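Adenylyltransferase and sulfurtransferase uba4 (Chaetomium thermophilum, PDB 6YUB) probably activates a ubiquitin-like sulfur carrier by ATP-dependent adenylylation and passes sulfur to it, for tRNA wobble-uridine thiolation and molybdenum cofactor synthesis. Local coordinates at residues V158-Q163 against I253-L258; L30-A35 against K224-Q229. One frame throughout, in Å; residues are numbered along the deposited sequence.

In the fold
Both contacts belong to the ThiF-family adenylyltransferase part of the protein, built round a mixed sheet with a Rossmann-like parallel half. Contact 1 (158-163 with 253-258) pairs two strands in the antiparallel half. Contact 2 (30-35 with 224-229) joins the ends of two helices on the other side of the chain's centre. Their centres lie about 30 Å apart and their nearest atoms about 13 Å. Helix 208-228, which ends in contact 2, is followed by strand 250-255 of contact 1. Only contact 1 is near the predicted ATP site: G162 lies about 8 Å from the side chain of D133, and the Y256 side chain about 10 Å from that of H75.

Contact 1 (V158-Q163 against I253-L258); sequences VQKSGQ and IYTYDL
The side chain of K160 slants across that of T255, its CG 4.1 Å from T255 CG2. With its CG between the backbone N and the carbonyl carbon (chi1 65°), K160 brings CG to 4.0 Å from Y256 O. On the same sheet face as T255, S161 and I253 meet lightly, S161 OG 4.1 Å from I253 CG2. The hydroxyl donates back to V158 O at 2.9 Å, in the plane of that carbonyl, across the type II' turn of a tight beta hairpin. An alanine in place of S161 would probably deprive V158 O of this side-chain bond, leaving the weak bond from S161 N to hold that side of the turn, and would lose the light contact with I253 CG2. G162 and Y254 form an antiparallel hydrogen-bonded pair, G162 N to Y254 O and Y254 N to G162 O, flanked by the non-hydrogen-bonded pairs S161-T255 and Q163-I253. Beyond the strand, Y256 N donates to K160 O at 3.0 Å, nearly straight along the C=O. Y254 leaves the strand on the other face from S161 and T255, and its ring stacks with F267 and packs against M213 of helix 208-228, while Y256 packs on V210 of that helix and its OH bonds to the backbone of another protein chain. In the sheet, strand 250-255 lies between strands 161-167 and 267-271.

Contact 2 (L30-A35 against K224-Q229); sequences LRLMNA and KILVSQ
The R31 guanidinium and the Q229 side-chain amide are stacked, their planes 17° apart and the two side chains crossing at about a right angle. Q229 OE1 sits over one guanidinium face, offset toward the rim and 3.2 Å from R31 NH2, too poorly angled for a hydrogen bond. At the edge, in the guanidinium plane, R31 NH1 donates to V227 O at 2.7 Å with an N-H...O angle of 154°. The arginine chain, extended from CG to NE, reaches this carbonyl by running past L226 O, which lies 3.5 Å from R31 CD. Next to these polar groups L32 crosses L226 and V227 obliquely, its CD2 3.8 Å from V227 CG2. A35 CB presses tightly on the end of L226, 3.3 Å from its CD1, and L226 also packs on V127 of strand 127-130. The contact thus joins the C-terminal ends of helices 25-33 and 208-228, with Q229 leaving the second helix at positive phi. A cation set against a carbonyl of the last helical turn would probably be stabilised by the negative end of the helix dipole, while the buried L32, A35, L226 and V227 supply the apolar part of the joint.

Contact 1 (V158-Q163 against I253-L258)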
ATOM      1  N   VAL B 158       3.103  13.081  -1.168  1.00 67.88           N
ATOM      2  CA  VAL B 158       4.365  13.814  -1.145  1.00 70.99           C
ATOM      3  C   VAL B 158       5.302  13.157  -2.150  1.00 71.95           C
ATOM      4  O   VAL B 158       5.734  12.016  -1.945  1.00 71.44           O
ATOM      5  CB  VAL B 158       5.007  13.840   0.251  1.00 76.00           C
ATOM      6  CG1 VAL B 158       6.322  14.604   0.215  1.00 78.68           C
ATOM      7  CG2 VAL B 158       4.053  14.458   1.263  1.00 76.01           C
ATOM      8  N   GLN B 159       5.617  13.870  -3.226  1.00 92.51           N
ATOM      9  CA  GLN B 159       6.522  13.369  -4.268  1.00 92.64           C
ATOM     10  C   GLN B 159       5.897  12.102  -4.838  1.00 85.82           C
ATOM     11  O   GLN B 159       4.711  12.128  -5.210  1.00 84.53           O
ATOM     12  CB  GLN B 159       7.919  13.210  -3.672  1.00 94.40           C
ATOM     13  N   LYS B 160       6.625  10.991  -4.931  1.00 71.68           N
ATOM     14  CA  LYS B 160       6.104   9.741  -5.468  1.00 66.35           C
ATOM     15  C   LYS B 160       5.629   8.796  -4.371  1.00 58.97           C
ATOM     16  O   LYS B 160       5.693   7.573  -4.533  1.00 57.69           O
ATOM     17  CB  LYS B 160       7.173   9.058  -6.322  1.00 70.66           C
ATOM     18  CG  LYS B 160       8.397   8.617  -5.525  1.00 75.08           C
ATOM     19  CD  LYS B 160       9.690   8.940  -6.259  1.00 80.94           C
ATOM     20  CE  LYS B 160      10.903   8.367  -5.534  1.00 85.36           C
ATOM     21  NZ  LYS B 160      11.098   8.959  -4.179  1.00 84.75           N
ATOM     22  N   SER B 161       5.148   9.340  -3.254  1.00 47.73           N
ATOM     23  CA  SER B 161       4.853   8.537  -2.083  1.00 45.39           C
ATOM     24  C   SER B 161       3.594   9.045  -1.399  1.00 39.68           C
ATOM     25  O   SER B 161       3.056  10.102  -1.735  1.00 45.60           O
ATOM     26  CB  SER B 161       6.022   8.557  -1.085  1.00 49.57           C
ATOM     27  OG  SER B 161       5.932   9.689  -0.233  1.00 49.69           O
ATOM     28  N   GLY B 162       3.127   8.265  -0.423  1.00 36.27           N
ATOM     29  CA  GLY B 162       2.053   8.688   0.443  1.00 37.05           C
ATOM     30  C   GLY B 162       2.463   8.527   1.894  1.00 35.59           C
ATOM     31  O   GLY B 162       3.437   7.849   2.215  1.00 40.07           O
ATOM     32  N   GLN B 163       1.696   9.165   2.774  1.00 31.52           N
ATOM     33  CA  GLN B 163       2.016   9.170   4.194  1.00 34.79           C
ATOM     34  C   GLN B 163       0.745   9.055   5.017  1.00 35.05           C
ATOM     35  O   GLN B 163      -0.338   9.431   4.571  1.00 38.70           O
ATOM     36  CB  GLN B 163       2.771  10.447   4.591  1.00 41.86           C
ATOM     37  CG  GLN B 163       4.061  10.664   3.824  1.00 51.03           C
ATOM     38  CD  GLN B 163       4.854  11.849   4.338  1.00 52.22           C
ATOM     39  OE1 GLN B 163       6.014  12.042   3.972  1.00 55.22           O
ATOM     40  NE2 GLN B 163       4.228  12.654   5.187  1.00 51.61           N
ATOM     41  N   ILE B 253       5.128   5.528   5.452  1.00 41.85           N
ATOM     42  CA  ILE B 253       5.518   6.120   4.178  1.00 38.16           C
ATOM     43  C   ILE B 253       5.523   5.012   3.136  1.00 44.96           C
ATOM     44  O   ILE B 253       6.296   4.052   3.250  1.00 49.09           O
ATOM     45  CB  ILE B 253       6.894   6.803   4.249  1.00 45.19           C
ATOM     46  CG1 ILE B 253       6.893   7.883   5.335  1.00 39.70           C
ATOM     47  CG2 ILE B 253       7.266   7.396   2.893  1.00 44.39           C
ATOM     48  CD1 ILE B 253       8.196   8.635   5.466  1.00 47.30           C
ATOM     49  N   TYR B 254       4.671   5.142   2.125  1.00 47.21           N
ATOM     50  CA  TYR B 254       4.607   4.191   1.024  1.00 42.78           C
ATOM     51  C   TYR B 254       5.161   4.852  -0.231  1.00 43.36           C
ATOM     52  O   TYR B 254       4.602   5.843  -0.711  1.00 44.50           O
ATOM     53  CB  TYR B 254       3.178   3.709   0.791  1.00 43.85           C
ATOM     54  CG  TYR B 254       3.048   2.834  -0.434  1.00 44.95           C
ATOM     55  CD1 TYR B 254       3.897   1.750  -0.625  1.00 48.61           C
ATOM     56  CD2 TYR B 254       2.087   3.092  -1.399  1.00 44.61           C
ATOM     57  CE1 TYR B 254       3.793   0.951  -1.742  1.00 52.57           C
ATOM     58  CE2 TYR B 254       1.972   2.294  -2.523  1.00 48.84           C
ATOM     59  CZ  TYR B 254       2.824   1.226  -2.688  1.00 48.38           C
ATOM     60  OH  TYR B 254       2.722   0.430  -3.801  1.00 54.04           O
ATOM     61  N   THR B 255       6.250   4.302  -0.757  1.00 39.50           N
ATOM     62  CA  THR B 255       6.896   4.822  -1.955  1.00 41.02           C
ATOM     63  C   THR B 255       6.520   3.953  -3.148  1.00 45.32           C
ATOM     64  O   THR B 255       6.619   2.724  -3.086  1.00 43.21           O
ATOM     65  CB  THR B 255       8.415   4.864  -1.781  1.00 43.08           C
ATOM     66  OG1 THR B 255       8.741   5.661  -0.636  1.00 44.60           O
ATOM     67  CG2 THR B 255       9.080   5.460  -3.013  1.00 45.98           C
ATOM     68  N   TYR B 256       6.096   4.599  -4.231  1.00 49.93           N
ATOM     69  CA  TYR B 256       5.562   3.926  -5.416  1.00 49.27           C
ATOM     70  C   TYR B 256       6.412   4.329  -6.613  1.00 52.84           C
ATOM     71  O   TYR B 256       6.421   5.499  -7.009  1.00 56.80           O
ATOM     72  CB  TYR B 256       4.095   4.301  -5.619  1.00 50.04           C
ATOM     73  CG  TYR B 256       3.396   3.618  -6.775  1.00 48.03           C
ATOM     74  CD1 TYR B 256       3.468   4.135  -8.063  1.00 47.13           C
ATOM     75  CD2 TYR B 256       2.637   2.474  -6.572  1.00 45.39           C
ATOM     76  CE1 TYR B 256       2.821   3.522  -9.116  1.00 49.91           C
ATOM     77  CE2 TYR B 256       1.986   1.854  -7.617  1.00 47.29           C
ATOM     78  CZ  TYR B 256       2.079   2.382  -8.890  1.00 50.36           C
ATOM     79  OH  TYR B 256       1.425   1.770  -9.942  1.00 44.35           O
ATOM     80  N   ASP B 257       7.117   3.361  -7.189  1.00 40.79           N
ATOM     81  CA  ASP B 257       7.961   3.578  -8.358  1.00 45.97           C
ATOM     82  C   ASP B 257       7.453   2.705  -9.497  1.00 43.21           C
ATOM     83  O   ASP B 257       7.318   1.488  -9.338  1.00 41.75           O
ATOM     84  CB  ASP B 257       9.426   3.264  -8.045  1.00 51.56           C
ATOM     85  CG  ASP B 257      10.373   3.790  -9.108  1.00 60.75           C
ATOM     86  OD1 ASP B 257      10.124   3.544 -10.306  1.00 63.67           O
ATOM     87  OD2 ASP B 257      11.363   4.458  -8.744  1.00 64.66           O
ATOM     88  N   LEU B 258       7.181   3.331 -10.644  1.00 50.07           N
ATOM     89  CA  LEU B 258       6.548   2.628 -11.752  1.00 50.06           C
ATOM     90  C   LEU B 258       7.451   1.575 -12.384  1.00 49.27           C
ATOM     91  O   LEU B 258       6.944   0.695 -13.090  1.00 46.10           O
ATOM     92  CB  LEU B 258       6.110   3.635 -12.817  1.00 45.14           C
ATOM     93  CG  LEU B 258       4.982   4.581 -12.414  1.00 46.41           C
ATOM     94  CD1 LEU B 258       4.919   5.775 -13.351  1.00 49.33           C
ATOM     95  CD2 LEU B 258       3.649   3.847 -12.401  1.00 48.75           C
TER

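Contact 2 (L30-A35 against K224-Q229)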
ATOM      1  N   LEU B  30     -21.730  -1.583  17.659  1.00 31.78           N
ATOM      2  CA  LEU B  30     -22.449  -0.451  18.231  1.00 29.29           C
ATOM      3  C   LEU B  30     -21.550   0.769  18.374  1.00 30.47           C
ATOM      4  O   LEU B  30     -22.020   1.904  18.235  1.00 35.25           O
ATOM      5  CB  LEU B  30     -23.037  -0.828  19.589  1.00 31.37           C
ATOM      6  CG  LEU B  30     -24.221  -1.795  19.570  1.00 40.03           C
ATOM      7  CD1 LEU B  30     -24.549  -2.262  20.980  1.00 40.20           C
ATOM      8  CD2 LEU B  30     -25.438  -1.146  18.921  1.00 31.23           C
ATOM      9  N   ARG B  31     -20.260   0.558  18.651  1.00 32.51           N
ATOM     10  CA  ARG B  31     -19.335   1.678  18.773  1.00 29.45           C
ATOM     11  C   ARG B  31     -19.149   2.385  17.438  1.00 30.11           C
ATOM     12  O   ARG B  31     -18.993   3.613  17.392  1.00 29.87           O
ATOM     13  CB  ARG B  31     -17.994   1.199  19.320  1.00 29.21           C
ATOM     14  CG  ARG B  31     -18.007   0.996  20.822  1.00 36.28           C
ATOM     15  CD  ARG B  31     -16.764   0.273  21.310  1.00 37.46           C
ATOM     16  NE  ARG B  31     -16.866  -0.054  22.730  1.00 42.41           N
ATOM     17  CZ  ARG B  31     -15.928  -0.691  23.427  1.00 44.92           C
ATOM     18  NH1 ARG B  31     -14.806  -1.077  22.837  1.00 43.09           N
ATOM     19  NH2 ARG B  31     -16.118  -0.941  24.714  1.00 44.29           N
ATOM     20  N   LEU B  32     -19.143   1.632  16.334  1.00 31.48           N
ATOM     21  CA  LEU B  32     -19.127   2.271  15.022  1.00 34.09           C
ATOM     22  C   LEU B  32     -20.424   3.039  14.776  1.00 32.29           C
ATOM     23  O   LEU B  32     -20.404   4.201  14.354  1.00 31.96           O
ATOM     24  CB  LEU B  32     -18.909   1.225  13.930  1.00 33.89           C
ATOM     25  CG  LEU B  32     -17.579   0.485  13.948  1.00 33.43           C
ATOM     26  CD1 LEU B  32     -17.577  -0.616  12.889  1.00 31.96           C
ATOM     27  CD2 LEU B  32     -16.412   1.448  13.742  1.00 33.07           C
ATOM     28  N   MET B  33     -21.562   2.410  15.064  1.00 23.94           N
ATOM     29  CA  MET B  33     -22.858   3.009  14.760  1.00 30.46           C
ATOM     30  C   MET B  33     -23.167   4.211  15.642  1.00 41.09           C
ATOM     31  O   MET B  33     -23.960   5.064  15.244  1.00 43.21           O
ATOM     32  CB  MET B  33     -23.960   1.961  14.910  1.00 30.51           C
ATOM     33  CG  MET B  33     -23.823   0.791  13.954  1.00 42.41           C
ATOM     34  SD  MET B  33     -24.874  -0.607  14.402  1.00 47.25           S
ATOM     35  CE  MET B  33     -26.482   0.175  14.471  1.00 45.90           C
ATOM     36  N   ASN B  34     -22.568   4.294  16.826  1.00 37.85           N
ATOM     37  CA  ASN B  34     -22.733   5.453  17.696  1.00 39.99           C
ATOM     38  C   ASN B  34     -21.654   6.503  17.483  1.00 37.84           C
ATOM     39  O   ASN B  34     -21.642   7.508  18.200  1.00 38.90           O
ATOM     40  CB  ASN B  34     -22.739   5.005  19.163  1.00 37.94           C
ATOM     41  CG  ASN B  34     -24.009   4.263  19.536  1.00 38.48           C
ATOM     42  OD1 ASN B  34     -25.105   4.639  19.117  1.00 37.59           O
ATOM     43  ND2 ASN B  34     -23.868   3.198  20.319  1.00 36.92           N
ATOM     44  N   ALA B  35     -20.768   6.305  16.514  1.00 39.64           N
ATOM     45  CA  ALA B  35     -19.639   7.197  16.302  1.00 40.72           C
ATOM     46  C   ALA B  35     -19.969   8.264  15.265  1.00 38.16           C
ATOM     47  O   ALA B  35     -20.879   8.116  14.447  1.00 37.65           O
ATOM     48  CB  ALA B  35     -18.406   6.405  15.858  1.00 36.56           C
ATOM     49  N   LYS B 224     -10.279   1.196  13.951  1.00 37.40           N
ATOM     50  CA  LYS B 224      -9.526   0.746  15.122  1.00 37.29           C
ATOM     51  C   LYS B 224      -9.825   1.616  16.338  1.00 33.70           C
ATOM     52  O   LYS B 224     -10.120   1.112  17.430  1.00 31.68           O
ATOM     53  CB  LYS B 224      -8.025   0.777  14.841  1.00 36.26           C
ATOM     54  CG  LYS B 224      -7.489  -0.340  13.970  1.00 40.04           C
ATOM     55  CD  LYS B 224      -5.971  -0.213  13.879  1.00 41.78           C
ATOM     56  CE  LYS B 224      -5.401  -0.986  12.710  1.00 42.35           C
ATOM     57  NZ  LYS B 224      -3.955  -0.670  12.527  1.00 47.50           N
ATOM     58  N   ILE B 225      -9.739   2.940  16.161  1.00 30.91           N
ATOM     59  CA  ILE B 225      -9.906   3.858  17.283  1.00 32.16           C
ATOM     60  C   ILE B 225     -11.276   3.679  17.923  1.00 34.91           C
ATOM     61  O   ILE B 225     -11.398   3.554  19.147  1.00 37.12           O
ATOM     62  CB  ILE B 225      -9.692   5.311  16.818  1.00 33.71           C
ATOM     63  CG1 ILE B 225      -8.235   5.514  16.393  1.00 35.52           C
ATOM     64  CG2 ILE B 225     -10.088   6.282  17.922  1.00 33.99           C
ATOM     65  CD1 ILE B 225      -7.992   6.796  15.618  1.00 37.36           C
ATOM     66  N   LEU B 226     -12.329   3.659  17.100  1.00 32.52           N
ATOM     67  CA  LEU B 226     -13.687   3.608  17.628  1.00 34.06           C
ATOM     68  C   LEU B 226     -13.993   2.254  18.257  1.00 38.13           C
ATOM     69  O   LEU B 226     -14.642   2.186  19.307  1.00 39.47           O
ATOM     70  CB  LEU B 226     -14.684   3.920  16.513  1.00 34.69           C
ATOM     71  CG  LEU B 226     -14.624   5.343  15.954  1.00 43.59           C
ATOM     72  CD1 LEU B 226     -15.427   5.457  14.662  1.00 36.16           C
ATOM     73  CD2 LEU B 226     -15.120   6.345  16.990  1.00 40.28           C
ATOM     74  N   VAL B 227     -13.533   1.166  17.639  1.00 32.27           N
ATOM     75  CA  VAL B 227     -13.893  -0.162  18.125  1.00 36.76           C
ATOM     76  C   VAL B 227     -13.184  -0.471  19.440  1.00 38.12           C
ATOM     77  O   VAL B 227     -13.793  -0.996  20.380  1.00 34.64           O
ATOM     78  CB  VAL B 227     -13.585  -1.220  17.050  1.00 40.01           C
ATOM     79  CG1 VAL B 227     -13.550  -2.615  17.665  1.00 44.86           C
ATOM     80  CG2 VAL B 227     -14.615  -1.145  15.935  1.00 41.39           C
ATOM     81  N   SER B 228     -11.894  -0.155  19.530  1.00 39.39           N
ATOM     82  CA  SER B 228     -11.124  -0.399  20.741  1.00 39.38           C
ATOM     83  C   SER B 228     -11.051   0.818  21.655  1.00 40.34           C
ATOM     84  O   SER B 228     -10.355   0.768  22.672  1.00 38.86           O
ATOM     85  CB  SER B 228      -9.704  -0.854  20.379  1.00 39.74           C
ATOM     86  OG  SER B 228      -9.730  -1.965  19.504  1.00 33.60           O
ATOM     87  N   GLN B 229     -11.747   1.902  21.320  1.00 35.67           N
ATOM     88  CA  GLN B 229     -11.757   3.107  22.149  1.00 38.81           C
ATOM     89  C   GLN B 229     -10.338   3.599  22.424  1.00 40.55           C
ATOM     90  O   GLN B 229      -9.989   3.970  23.549  1.00 36.38           O
ATOM     91  CB  GLN B 229     -12.502   2.859  23.462  1.00 40.68           C
ATOM     92  CG  GLN B 229     -13.934   2.404  23.286  1.00 43.99           C
ATOM     93  CD  GLN B 229     -14.706   2.400  24.592  1.00 47.45           C
ATOM     94  OE1 GLN B 229     -14.391   1.651  25.516  1.00 51.63           O
ATOM     95  NE2 GLN B 229     -15.723   3.248  24.673  1.00 52.26           N
TER